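Local coordinates for ORC1-type DNA replication protein 2 (PDB 1W5T) that takes part in regulating archaeal DNA replication, binding DNA and ATP as a member of the Cdc6/Orc family with an AAA+ ATPase domain and a winged-helix domain, at residues Arg190-Met195 / Gln201-Ile206; Ile156-Leu161 / Glu197-Val202; Glu310-Arg315 / Tyr345-Arg350; Glu304-His309 / Leu365-Ala370; Glu243-Val248 / Lys288-Asn293. All blocks are in the same frame, centred on the assembly; numbering follows the deposited sequence.

Contact 1. Residues Arg190-Met195 / Gln201-Ile206; sequences RALSYM and QVESQI
M195 leans from helix 190-198 onto V202, E203 and I206, and of the touching residues it has the largest share of the buried surface. At its root, M195 CB lies 3.8 Å from E203 CB, where the two backbones come nearest. The chain then runs extended until chi3, where a bend of 82° swings the methyl across the I206 side chain at about a right angle. M195 CE ends 3.8 Å from I206 CD1, and M195 SD lies 4.1 Å from the same methyl. The approach of M195 CE to V202 CG2 is modelled very short, beside an eclipsed V202, so its exact fit is doubtful. One turn earlier on the helix, L192 adds its CD2, 4.1 Å from I206 CD1; that methyl therefore meets both residues of the helix face. Behind this layer, a type I turn from E203 to I206 brings the isoleucine back to the helix, closed by I206 N to E203 O at 3.1 Å. The E203 carboxylate is held by a salt bridge to K209 through OE2, so its methylene carbons serve the packing while its charge is paired. Further out, L192 and I206 both rest on M53 of the parallel-sheet strand 51-56, M195 also touches L151 of helix 148-151, and V202 packs on Y162 and L165 of helix 158-165.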
# COMPACT_ATOMS: atom_id res chain seq x y z
N ARG A 190 -2.88 3.14 10.31
CA ARG A 190 -2.20 2.87 11.60
C ARG A 190 -0.88 3.64 11.69
O ARG A 190 -0.49 4.06 12.77
CB ARG A 190 -1.95 1.37 11.88
CG ARG A 190 -3.21 0.50 12.03
CD ARG A 190 -2.93 -1.02 12.08
NE ARG A 190 -2.42 -1.52 10.80
CZ ARG A 190 -1.91 -2.71 10.60
NH1 ARG A 190 -1.86 -3.60 11.61
NH2 ARG A 190 -1.50 -3.04 9.39
N ALA A 191 -0.22 3.82 10.54
CA ALA A 191 0.97 4.66 10.48
C ALA A 191 0.68 6.07 11.00
O ALA A 191 1.47 6.62 11.76
CB ALA A 191 1.52 4.73 9.09
N LEU A 192 -0.46 6.63 10.59
CA LEU A 192 -0.88 7.94 11.05
C LEU A 192 -1.24 7.89 12.55
O LEU A 192 -0.79 8.74 13.31
CB LEU A 192 -2.06 8.46 10.21
CG LEU A 192 -1.72 8.93 8.79
CD1 LEU A 192 -2.95 9.33 8.08
CD2 LEU A 192 -0.74 10.10 8.89
N SER A 193 -2.05 6.89 12.95
CA SER A 193 -2.46 6.72 14.34
C SER A 193 -1.24 6.68 15.24
O SER A 193 -1.20 7.30 16.29
CB SER A 193 -3.28 5.43 14.54
OG SER A 193 -4.44 5.46 13.73
N TYR A 194 -0.24 5.94 14.79
CA TYR A 194 1.01 5.80 15.51
C TYR A 194 1.80 7.12 15.65
O TYR A 194 2.18 7.51 16.75
CB TYR A 194 1.88 4.72 14.86
CG TYR A 194 3.17 4.49 15.57
CD1 TYR A 194 3.32 3.41 16.46
CD2 TYR A 194 4.25 5.33 15.35
CE1 TYR A 194 4.54 3.20 17.12
CE2 TYR A 194 5.46 5.14 16.00
CZ TYR A 194 5.60 4.08 16.88
OH TYR A 194 6.80 3.93 17.49
N MET A 195 2.08 7.76 14.52
CA MET A 195 2.68 9.10 14.50
C MET A 195 1.97 10.12 15.41
O MET A 195 2.65 10.88 16.05
CB MET A 195 2.74 9.66 13.08
CG MET A 195 3.72 8.97 12.15
SD MET A 195 3.64 9.64 10.46
CE MET A 195 4.64 11.05 10.65
N GLN A 201 4.59 16.03 16.71
CA GLN A 201 5.33 17.15 16.12
C GLN A 201 5.88 16.84 14.73
O GLN A 201 6.18 17.75 13.96
CB GLN A 201 6.46 17.62 17.04
CG GLN A 201 6.05 17.90 18.51
CD GLN A 201 6.97 18.93 19.20
OE1 GLN A 201 6.48 19.92 19.76
NE2 GLN A 201 8.30 18.71 19.15
N VAL A 202 6.02 15.56 14.41
CA VAL A 202 6.31 15.19 13.02
C VAL A 202 5.03 15.00 12.21
O VAL A 202 4.92 15.56 11.14
CB VAL A 202 7.41 14.07 12.85
CG1 VAL A 202 7.95 13.60 14.17
CG2 VAL A 202 6.97 12.91 11.94
N GLU A 203 4.05 14.29 12.77
CA GLU A 203 2.74 14.09 12.16
C GLU A 203 2.10 15.39 11.69
O GLU A 203 1.51 15.43 10.63
CB GLU A 203 1.80 13.38 13.15
CG GLU A 203 0.52 12.79 12.55
CD GLU A 203 -0.62 13.79 12.38
OE1 GLU A 203 -0.67 14.84 13.05
OE2 GLU A 203 -1.51 13.52 11.54
N SER A 204 2.21 16.44 12.51
CA SER A 204 1.67 17.75 12.21
C SER A 204 2.31 18.40 10.98
O SER A 204 1.73 19.32 10.43
CB SER A 204 1.79 18.70 13.41
OG SER A 204 3.14 18.88 13.79
N GLN A 205 3.49 17.92 10.56
CA GLN A 205 4.13 18.41 9.32
C GLN A 205 3.44 17.95 8.04
O GLN A 205 3.72 18.46 6.95
CB GLN A 205 5.61 18.04 9.27
CG GLN A 205 6.52 19.26 9.03
CD GLN A 205 6.55 20.21 10.23
OE1 GLN A 205 6.66 21.42 10.06
NE2 GLN A 205 6.44 19.66 11.43
N ILE A 206 2.56 16.97 8.17
CA ILE A 206 1.93 16.38 6.98
C ILE A 206 0.74 17.20 6.54
O ILE A 206 -0.26 17.26 7.24
CB ILE A 206 1.51 14.90 7.21
CG1 ILE A 206 2.69 14.09 7.71
CG2 ILE A 206 0.99 14.30 5.91
CD1 ILE A 206 2.34 12.69 8.12

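Contact 2. Residues Ile156-Leu161 / Glu197-Val202; sequences IAAEDL and EKIPQV
I199, which packs against A158 and L161, also ties its own backbone down: its carbonyl O accepts from V202 N at 2.8 Å. I199 is the first residue after helix 190-198 and also the N-cap of helix 200-203, so its side chain emerges at the break between two helices. With CG1 set between the backbone N and the carbonyl carbon (chi1 42°), the two branches part. I199 CG2 sits 3.6 Å from A158 CB, while I199 CD1 reaches L161 CD1 at 4.1 Å, the two side chains crossing at about a right angle. K198 lays its aliphatic arm along the outer side, K198 CE being 3.8 Å from A158 CB; its ammonium makes a weak hydrogen bond to Y194 OH. L151 of helix 148-151 touches both I199 and L161. The start of helix 158-165 is thus matched to this helix break by apolar side-chain packing, without hydrogen bonds between the segments, away from the nucleotide site.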
# COMPACT_ATOMS: atom_id res chain seq x y z
N ILE A 156 15.72 3.36 14.16
CA ILE A 156 15.44 4.75 13.78
C ILE A 156 14.76 5.45 14.95
O ILE A 156 13.76 4.97 15.48
CB ILE A 156 14.58 4.83 12.48
CG1 ILE A 156 15.38 4.32 11.29
CG2 ILE A 156 14.07 6.26 12.23
CD1 ILE A 156 14.53 3.74 10.20
N ALA A 157 15.33 6.59 15.35
CA ALA A 157 14.86 7.33 16.52
C ALA A 157 13.95 8.50 16.15
O ALA A 157 14.20 9.21 15.18
CB ALA A 157 16.04 7.83 17.31
N ALA A 158 12.92 8.70 16.97
CA ALA A 158 11.94 9.75 16.79
C ALA A 158 12.60 11.06 16.36
O ALA A 158 12.20 11.71 15.40
CB ALA A 158 11.15 9.96 18.09
N GLU A 159 13.64 11.42 17.10
CA GLU A 159 14.36 12.67 16.92
C GLU A 159 14.94 12.80 15.50
O GLU A 159 14.97 13.88 14.94
CB GLU A 159 15.46 12.77 17.97
CG GLU A 159 16.20 11.45 18.18
CD GLU A 159 15.73 10.66 19.40
OE1 GLU A 159 16.59 10.31 20.22
OE2 GLU A 159 14.51 10.38 19.54
N ASP A 160 15.37 11.67 14.93
CA ASP A 160 15.90 11.59 13.56
C ASP A 160 14.86 11.87 12.47
O ASP A 160 15.11 12.67 11.57
CB ASP A 160 16.50 10.22 13.31
CG ASP A 160 17.76 10.00 14.10
OD1 ASP A 160 18.44 11.01 14.44
OD2 ASP A 160 18.14 8.85 14.40
N LEU A 161 13.72 11.19 12.55
CA LEU A 161 12.62 11.40 11.63
C LEU A 161 12.26 12.88 11.67
O LEU A 161 11.94 13.52 10.67
CB LEU A 161 11.41 10.58 12.06
CG LEU A 161 11.38 9.08 11.77
CD1 LEU A 161 10.05 8.50 12.23
CD2 LEU A 161 11.62 8.79 10.31
N GLU A 197 0.16 9.52 18.16
CA GLU A 197 0.32 9.14 19.55
C GLU A 197 1.78 9.21 20.01
O GLU A 197 2.02 9.55 21.17
CB GLU A 197 -0.29 7.76 19.81
CG GLU A 197 -1.65 7.81 20.54
CD GLU A 197 -1.68 7.00 21.83
OE1 GLU A 197 -0.85 6.07 22.00
OE2 GLU A 197 -2.56 7.27 22.69
N LYS A 198 2.73 8.93 19.12
CA LYS A 198 4.14 8.87 19.51
C LYS A 198 4.95 10.10 19.16
O LYS A 198 5.76 10.55 19.97
CB LYS A 198 4.82 7.60 18.99
CG LYS A 198 6.15 7.82 18.23
CD LYS A 198 7.25 6.78 18.60
CE LYS A 198 8.63 7.09 17.95
NZ LYS A 198 8.89 6.47 16.58
N ILE A 199 4.72 10.68 17.97
CA ILE A 199 5.46 11.85 17.49
C ILE A 199 4.61 12.97 16.83
O ILE A 199 4.88 13.35 15.70
CB ILE A 199 6.55 11.40 16.52
CG1 ILE A 199 6.01 10.31 15.56
CG2 ILE A 199 7.78 10.95 17.29
CD1 ILE A 199 6.85 10.07 14.32
N PRO A 200 3.64 13.53 17.54
CA PRO A 200 2.69 14.47 16.93
C PRO A 200 3.34 15.74 16.35
O PRO A 200 2.68 16.41 15.57
CB PRO A 200 1.78 14.85 18.10
CG PRO A 200 2.64 14.64 19.28
CD PRO A 200 3.37 13.35 18.98
N GLN A 201 4.59 16.03 16.71
CA GLN A 201 5.33 17.15 16.12
C GLN A 201 5.88 16.84 14.73
O GLN A 201 6.18 17.75 13.96
CB GLN A 201 6.46 17.62 17.04
CG GLN A 201 6.05 17.90 18.51
CD GLN A 201 6.97 18.93 19.20
OE1 GLN A 201 6.48 19.92 19.76
NE2 GLN A 201 8.30 18.71 19.15
N VAL A 202 6.02 15.56 14.41
CA VAL A 202 6.31 15.19 13.02
C VAL A 202 5.03 15.00 12.21
O VAL A 202 4.92 15.56 11.14
CB VAL A 202 7.41 14.07 12.85
CG1 VAL A 202 7.95 13.60 14.17
CG2 VAL A 202 6.97 12.91 11.94

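Contact 3. Residues Glu310-Arg315 / Tyr345-Arg350; sequences ELIILR and YNVKPR
I312 CG1 and Y345 CG are each anti to their own carbonyl carbon (chi1 -71° and -69°), which lets the isoleucine slide past the phenol ring in the opposite direction. I312 CG1 comes over one face of the ring, 3.8 Å from the Y345 ring centroid and displaced toward the rim, a CH-pi contact. The nearest ring atom is Y345 CD1, 3.5 Å from I312 CG1. Beyond the ring, I312 CD1 touches V347 CG2 at 4.2 Å, so one isoleucine spans the end of helix 330-345 and the loop that leaves it. One turn further along helix 308-322, R315 passes the phenol end: R315 CD is 3.4 Å from Y345 OH, and the guanidinium plane stands 64° from the ring plane. The charged end of R315 is engaged beyond this contact, by salt bridges to E319 and D400. D400 also takes a weak hydrogen bond with Y345 OH, so a single carboxylate links arginine and tyrosine and probably helps fix the turn of both. N346, the first residue after helix 330-345, has positive phi and turns the chain toward V347. Around the contact, Y345 and R315 pack on I403 and I396 of helix 392-408, V347 lies on S341 of helix 330-345, and I313, next to I312 on helix 308-322, touches Y355, Y358 and L362 of helix 352-364.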
# COMPACT_ATOMS: atom_id res chain seq x y z
N GLU A 310 -8.58 -13.22 20.19
CA GLU A 310 -8.97 -12.63 18.91
C GLU A 310 -8.99 -13.68 17.81
O GLU A 310 -9.91 -13.72 17.01
CB GLU A 310 -8.06 -11.48 18.50
CG GLU A 310 -7.35 -10.83 19.65
CD GLU A 310 -7.09 -9.36 19.44
OE1 GLU A 310 -6.02 -8.91 19.86
OE2 GLU A 310 -7.94 -8.66 18.87
N LEU A 311 -7.97 -14.52 17.78
CA LEU A 311 -7.80 -15.55 16.77
C LEU A 311 -8.95 -16.58 16.83
O LEU A 311 -9.44 -17.04 15.80
CB LEU A 311 -6.44 -16.23 16.98
CG LEU A 311 -5.15 -15.92 16.21
CD1 LEU A 311 -5.21 -14.67 15.38
CD2 LEU A 311 -3.92 -15.89 17.14
N ILE A 312 -9.36 -16.95 18.04
CA ILE A 312 -10.52 -17.82 18.22
C ILE A 312 -11.83 -17.21 17.65
O ILE A 312 -12.62 -17.89 17.02
CB ILE A 312 -10.68 -18.26 19.72
CG1 ILE A 312 -9.58 -19.23 20.11
CG2 ILE A 312 -11.99 -18.97 19.95
CD1 ILE A 312 -9.12 -19.03 21.53
N ILE A 313 -12.02 -15.92 17.88
CA ILE A 313 -13.19 -15.20 17.40
C ILE A 313 -13.16 -15.02 15.89
O ILE A 313 -14.20 -15.23 15.20
CB ILE A 313 -13.30 -13.84 18.11
CG1 ILE A 313 -13.39 -14.08 19.64
CG2 ILE A 313 -14.52 -13.09 17.58
CD1 ILE A 313 -13.07 -12.81 20.53
N LEU A 314 -11.99 -14.66 15.37
CA LEU A 314 -11.79 -14.61 13.92
C LEU A 314 -12.15 -15.94 13.24
O LEU A 314 -12.87 -15.98 12.24
CB LEU A 314 -10.37 -14.17 13.56
CG LEU A 314 -10.09 -13.93 12.07
CD1 LEU A 314 -11.12 -12.97 11.48
CD2 LEU A 314 -8.66 -13.37 11.82
N ARG A 315 -11.65 -17.03 13.81
CA ARG A 315 -11.94 -18.36 13.31
C ARG A 315 -13.44 -18.64 13.26
O ARG A 315 -13.95 -19.13 12.26
CB ARG A 315 -11.23 -19.42 14.17
CG ARG A 315 -11.12 -20.75 13.45
CD ARG A 315 -11.50 -21.93 14.26
NE ARG A 315 -10.88 -23.15 13.75
CZ ARG A 315 -11.53 -24.12 13.09
NH1 ARG A 315 -10.88 -25.19 12.68
NH2 ARG A 315 -12.84 -24.02 12.85
N TYR A 345 -10.30 -25.38 22.57
CA TYR A 345 -9.00 -24.74 22.84
C TYR A 345 -8.43 -24.89 24.25
O TYR A 345 -7.30 -24.49 24.50
CB TYR A 345 -9.03 -23.25 22.42
CG TYR A 345 -9.10 -23.09 20.93
CD1 TYR A 345 -10.28 -22.68 20.31
CD2 TYR A 345 -8.01 -23.40 20.12
CE1 TYR A 345 -10.36 -22.57 18.95
CE2 TYR A 345 -8.08 -23.28 18.75
CZ TYR A 345 -9.26 -22.87 18.17
OH TYR A 345 -9.34 -22.75 16.78
N ASN A 346 -9.22 -25.45 25.17
CA ASN A 346 -8.86 -25.59 26.59
C ASN A 346 -8.31 -24.29 27.25
O ASN A 346 -7.31 -24.32 27.98
CB ASN A 346 -7.93 -26.80 26.86
CG ASN A 346 -7.97 -27.85 25.72
OD1 ASN A 346 -6.95 -28.09 25.06
ND2 ASN A 346 -9.15 -28.47 25.49
N VAL A 347 -8.97 -23.17 26.96
CA VAL A 347 -8.72 -21.89 27.63
C VAL A 347 -10.05 -21.36 28.16
O VAL A 347 -11.11 -21.58 27.54
CB VAL A 347 -8.07 -20.82 26.68
CG1 VAL A 347 -6.61 -21.17 26.36
CG2 VAL A 347 -8.88 -20.60 25.39
N LYS A 348 -10.04 -20.68 29.31
CA LYS A 348 -11.32 -20.16 29.81
C LYS A 348 -11.75 -18.87 29.03
O LYS A 348 -10.91 -18.00 28.75
CB LYS A 348 -11.36 -20.00 31.35
CG LYS A 348 -10.34 -19.03 31.93
CD LYS A 348 -11.01 -17.80 32.57
CE LYS A 348 -9.97 -16.78 33.05
NZ LYS A 348 -10.12 -15.43 32.40
N PRO A 349 -13.03 -18.79 28.64
CA PRO A 349 -13.52 -17.64 27.85
C PRO A 349 -13.34 -16.34 28.61
O PRO A 349 -13.64 -16.31 29.80
CB PRO A 349 -15.01 -17.95 27.63
CG PRO A 349 -15.36 -19.08 28.54
CD PRO A 349 -14.09 -19.79 28.88
N ARG A 350 -12.84 -15.31 27.93
CA ARG A 350 -12.69 -13.97 28.48
C ARG A 350 -14.06 -13.30 28.68
O ARG A 350 -15.03 -13.62 27.99
CB ARG A 350 -11.83 -13.11 27.56
CG ARG A 350 -10.40 -13.58 27.33
CD ARG A 350 -9.53 -13.68 28.61
NE ARG A 350 -8.78 -12.45 28.88
CZ ARG A 350 -7.48 -12.27 28.59
NH1 ARG A 350 -6.76 -13.22 28.00
NH2 ARG A 350 -6.90 -11.10 28.91

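Contact 4. Residues Glu304-His309 / Leu365-Ala370; sequences EALSIH and LGLVDA
In the C-terminal winged-helix domain, L306, just ahead of helix 308-322, meets L365 and L367 in the link between helix 352-364 and strand 368-372. By its order in the domain, the third helix of the three-helix bundle before the wing, helix 352-364 is probably the counterpart of the recognition helix of other winged-helix proteins. Strands 368-372 and 382-386 pair antiparallel as in a wing; backbone hydrogen bonds join L367 to A387 and D369 to R385, and a salt bridge from D369 to R385 adds to the pairing. Helix 352-364 ends in a Schellman motif at G366, whose positive phi (70°) turns the chain so that the leucines before and after it can both face L306. L306 itself stands off the usual staggered positions (chi1 -100°), and its two methyls fork, one to each leucine. The residue after L306, S307, is the N-cap of helix 308-322, with a weak capping bond from H309 N to S307 OG at 3.4 Å. L306 packs on L311 and L367 on L314, so both continue into the first turns of that helix. K406 of helix 392-408 holds E304 O by a hydrogen bond and L306 O by a weak one. The leucines meet tip to tip: L306 CD1 lies 3.5 Å from L365 CD1, and L306 CD2 lies 4.2 Å from L367 CD1.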
# COMPACT_ATOMS: atom_id res chain seq x y z
N GLU A 304 -0.32 -13.26 13.48
CA GLU A 304 0.65 -13.58 14.51
C GLU A 304 0.73 -12.51 15.59
O GLU A 304 1.07 -12.81 16.72
CB GLU A 304 2.05 -13.74 13.88
CG GLU A 304 2.20 -14.94 12.96
CD GLU A 304 3.64 -15.24 12.51
OE1 GLU A 304 4.46 -14.31 12.23
OE2 GLU A 304 3.95 -16.45 12.42
N ALA A 305 0.43 -11.27 15.22
CA ALA A 305 0.37 -10.17 16.18
C ALA A 305 -0.87 -10.22 17.05
O ALA A 305 -0.96 -9.54 18.06
CB ALA A 305 0.43 -8.83 15.45
N LEU A 306 -1.84 -11.02 16.67
CA LEU A 306 -3.10 -11.08 17.41
C LEU A 306 -3.00 -12.07 18.57
O LEU A 306 -2.38 -13.10 18.43
CB LEU A 306 -4.22 -11.53 16.45
CG LEU A 306 -5.14 -10.48 15.85
CD1 LEU A 306 -4.44 -9.09 15.67
CD2 LEU A 306 -5.88 -11.01 14.58
N SER A 307 -3.63 -11.76 19.70
CA SER A 307 -3.85 -12.69 20.79
C SER A 307 -4.76 -13.90 20.45
O SER A 307 -5.60 -13.83 19.57
CB SER A 307 -4.39 -11.92 21.99
OG SER A 307 -5.80 -12.00 22.09
N ILE A 308 -4.54 -15.00 21.15
CA ILE A 308 -5.23 -16.28 20.93
C ILE A 308 -6.73 -16.06 20.87
O ILE A 308 -7.45 -16.70 20.11
CB ILE A 308 -4.92 -17.24 22.12
CG1 ILE A 308 -3.43 -17.55 22.21
CG2 ILE A 308 -5.69 -18.53 22.01
CD1 ILE A 308 -3.03 -18.24 23.51
N HIS A 309 -7.18 -15.13 21.68
CA HIS A 309 -8.59 -14.93 21.88
C HIS A 309 -9.26 -14.22 20.74
O HIS A 309 -10.34 -14.63 20.33
CB HIS A 309 -8.83 -14.34 23.26
CG HIS A 309 -8.88 -15.40 24.32
ND1 HIS A 309 -10.05 -16.06 24.64
CD2 HIS A 309 -7.90 -16.00 25.03
CE1 HIS A 309 -9.79 -16.99 25.55
NE2 HIS A 309 -8.49 -16.97 25.80
N LEU A 365 -9.18 -3.78 11.94
CA LEU A 365 -8.11 -4.35 11.12
C LEU A 365 -8.67 -4.71 9.76
O LEU A 365 -7.94 -5.24 8.92
CB LEU A 365 -7.45 -5.58 11.76
CG LEU A 365 -6.42 -5.44 12.90
CD1 LEU A 365 -6.19 -6.79 13.61
CD2 LEU A 365 -5.08 -4.84 12.45
N GLY A 366 -9.96 -4.43 9.58
CA GLY A 366 -10.66 -4.74 8.36
C GLY A 366 -10.91 -6.21 8.10
O GLY A 366 -11.27 -6.59 6.99
N LEU A 367 -10.69 -7.04 9.11
CA LEU A 367 -10.83 -8.48 8.94
C LEU A 367 -12.30 -8.91 8.96
O LEU A 367 -12.67 -9.91 8.37
CB LEU A 367 -10.06 -9.26 10.02
CG LEU A 367 -8.55 -9.22 9.88
CD1 LEU A 367 -7.88 -9.80 11.12
CD2 LEU A 367 -8.13 -9.97 8.60
N VAL A 368 -13.12 -8.14 9.68
CA VAL A 368 -14.51 -8.47 9.85
C VAL A 368 -15.34 -7.22 9.68
O VAL A 368 -14.94 -6.15 10.14
CB VAL A 368 -14.79 -9.22 11.23
CG1 VAL A 368 -13.60 -10.01 11.70
CG2 VAL A 368 -15.26 -8.31 12.33
N ASP A 369 -16.46 -7.31 8.97
CA ASP A 369 -17.41 -6.18 8.98
C ASP A 369 -18.46 -6.38 10.08
O ASP A 369 -18.88 -7.50 10.39
CB ASP A 369 -18.09 -5.91 7.63
CG ASP A 369 -17.18 -6.15 6.43
OD1 ASP A 369 -16.18 -5.41 6.25
OD2 ASP A 369 -17.42 -7.03 5.58
N ALA A 370 -18.84 -5.25 10.66
CA ALA A 370 -19.86 -5.16 11.70
C ALA A 370 -20.97 -4.22 11.23
O ALA A 370 -20.69 -3.16 10.66
CB ALA A 370 -19.25 -4.66 12.99

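Contact 5. Residues Glu243-Val248 / Lys288-Asn293; sequences ELISDV and KAVSEN
V290 of helix 283-292 carries the contact, its two methyls facing I245 and V248 of helix 239-249. On the inner side, where I245 is buried, V290 CG2 is 4.0 Å from I245 CG1, the side chains crossing at a slant, and 4.1 Å from the backbone L244 O. The outer side is more open to solvent: V248 is exposed, and its CG1, anti to the backbone N (chi1 -177°), meets V290 CG1 tip to tip at 4.1 Å. The short helical segments run 34° apart in direction, with axes 10.2 Å from each other, and no hydrogen bond joins the two segments. Just beyond them, Y249 OH of the facing helix 239-249 makes a weak hydrogen bond to V290 O. Near its end, helix 283-292 is held from within, for K288 O accepts from S291 OG at 3.1 Å as well as from S291 N and E292 N. On the buried flank, I245 also touches L224 of helix 217-231, A262 of helix 259-275 and V286, which extends the packing inward. The I245 side chain is about 9 Å from that of the ATP-binding R227 and about 11 Å from the bound ATP analogue, so the contact lies near the nucleotide site without lining it, in the helical lid characteristic of AAA+ ATPases.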
# COMPACT_ATOMS: atom_id res chain seq x y z
N GLU A 243 -13.35 -7.71 -19.14
CA GLU A 243 -14.49 -7.63 -18.22
C GLU A 243 -14.52 -8.82 -17.31
O GLU A 243 -14.90 -8.70 -16.15
CB GLU A 243 -15.79 -7.65 -18.98
CG GLU A 243 -16.24 -6.31 -19.45
CD GLU A 243 -17.36 -6.42 -20.45
OE1 GLU A 243 -18.37 -7.14 -20.13
OE2 GLU A 243 -17.23 -5.79 -21.54
N LEU A 244 -14.13 -9.97 -17.87
CA LEU A 244 -14.06 -11.22 -17.16
C LEU A 244 -13.14 -11.15 -15.95
O LEU A 244 -13.32 -11.90 -15.00
CB LEU A 244 -13.61 -12.32 -18.13
CG LEU A 244 -14.69 -12.69 -19.16
CD1 LEU A 244 -14.13 -13.55 -20.27
CD2 LEU A 244 -15.99 -13.34 -18.54
N ILE A 245 -12.15 -10.27 -16.00
CA ILE A 245 -11.18 -10.17 -14.93
C ILE A 245 -11.75 -9.19 -13.93
O ILE A 245 -11.95 -9.53 -12.74
CB ILE A 245 -9.81 -9.72 -15.45
CG1 ILE A 245 -9.24 -10.78 -16.42
CG2 ILE A 245 -8.84 -9.58 -14.27
CD1 ILE A 245 -8.03 -10.34 -17.32
N SER A 246 -12.07 -7.99 -14.43
CA SER A 246 -12.59 -6.90 -13.60
C SER A 246 -13.91 -7.24 -12.88
O SER A 246 -14.07 -6.85 -11.74
CB SER A 246 -12.68 -5.57 -14.38
OG SER A 246 -13.36 -5.70 -15.61
N ASP A 247 -14.79 -8.02 -13.51
CA ASP A 247 -16.04 -8.46 -12.87
C ASP A 247 -15.81 -9.34 -11.66
O ASP A 247 -16.60 -9.32 -10.74
CB ASP A 247 -16.94 -9.23 -13.85
CG ASP A 247 -17.92 -8.33 -14.56
OD1 ASP A 247 -17.64 -7.12 -14.71
OD2 ASP A 247 -19.00 -8.75 -15.01
N VAL A 248 -14.74 -10.12 -11.68
CA VAL A 248 -14.41 -10.97 -10.54
C VAL A 248 -13.60 -10.20 -9.49
O VAL A 248 -13.90 -10.34 -8.31
CB VAL A 248 -13.64 -12.25 -10.96
CG1 VAL A 248 -13.35 -13.15 -9.76
CG2 VAL A 248 -14.40 -13.02 -12.00
N LYS A 288 -9.68 -19.24 -17.20
CA LYS A 288 -8.61 -20.04 -16.67
C LYS A 288 -7.62 -19.22 -15.83
O LYS A 288 -7.27 -19.61 -14.71
CB LYS A 288 -7.85 -20.72 -17.82
CG LYS A 288 -6.84 -21.76 -17.34
CD LYS A 288 -7.55 -23.11 -17.03
CE LYS A 288 -6.55 -24.33 -16.97
NZ LYS A 288 -7.19 -25.43 -16.14
N ALA A 289 -7.17 -18.10 -16.38
CA ALA A 289 -6.13 -17.30 -15.72
C ALA A 289 -6.65 -16.79 -14.37
O ALA A 289 -5.90 -16.77 -13.40
CB ALA A 289 -5.68 -16.17 -16.59
N VAL A 290 -7.92 -16.43 -14.33
CA VAL A 290 -8.53 -15.84 -13.15
C VAL A 290 -8.60 -16.86 -12.03
O VAL A 290 -8.50 -16.52 -10.83
CB VAL A 290 -9.94 -15.36 -13.48
CG1 VAL A 290 -10.81 -15.26 -12.23
CG2 VAL A 290 -9.91 -14.04 -14.22
N SER A 291 -8.72 -18.13 -12.42
CA SER A 291 -8.95 -19.20 -11.49
C SER A 291 -7.68 -19.85 -10.94
O SER A 291 -7.76 -20.53 -9.91
CB SER A 291 -9.86 -20.26 -12.14
OG SER A 291 -9.12 -21.22 -12.88
N GLU A 292 -6.55 -19.68 -11.65
CA GLU A 292 -5.22 -20.13 -11.16
C GLU A 292 -4.47 -18.98 -10.47
O GLU A 292 -3.48 -19.19 -9.77
CB GLU A 292 -4.32 -20.76 -12.26
CG GLU A 292 -5.00 -21.37 -13.47
CD GLU A 292 -4.68 -22.83 -13.68
OE1 GLU A 292 -3.87 -23.17 -14.58
OE2 GLU A 292 -5.28 -23.65 -12.97
N ASN A 293 -4.94 -17.76 -10.69
CA ASN A 293 -4.32 -16.60 -10.12
C ASN A 293 -4.63 -16.64 -8.65
O ASN A 293 -5.61 -16.05 -8.22
CB ASN A 293 -4.89 -15.35 -10.76
CG ASN A 293 -4.04 -14.11 -10.53
OD1 ASN A 293 -4.59 -13.00 -10.45
ND2 ASN A 293 -2.72 -14.27 -10.48

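How the contacts relate
Contacts 1 and 2 lie in the AAA+ domain, their centres 8 Å apart, sharing Q201 and V202 and both helices 190-198 and 200-203. Contact 5 follows along the chain in the helices of the lid region, about 38 Å between centres from contact 1 and on the opposite side of the chain's centre. Contacts 3 and 4 come last, 12 Å apart by centres in the winged-helix domain; both use helix 308-322, and contact 3 falls within the sequence spanned by contact 4. Contact 1 meets contact 4 where R190 NH1 packs 3.6 Å from L365 CD2, beside the R190–E302 salt bridge, so ATPase and winged-helix parts touch directly here.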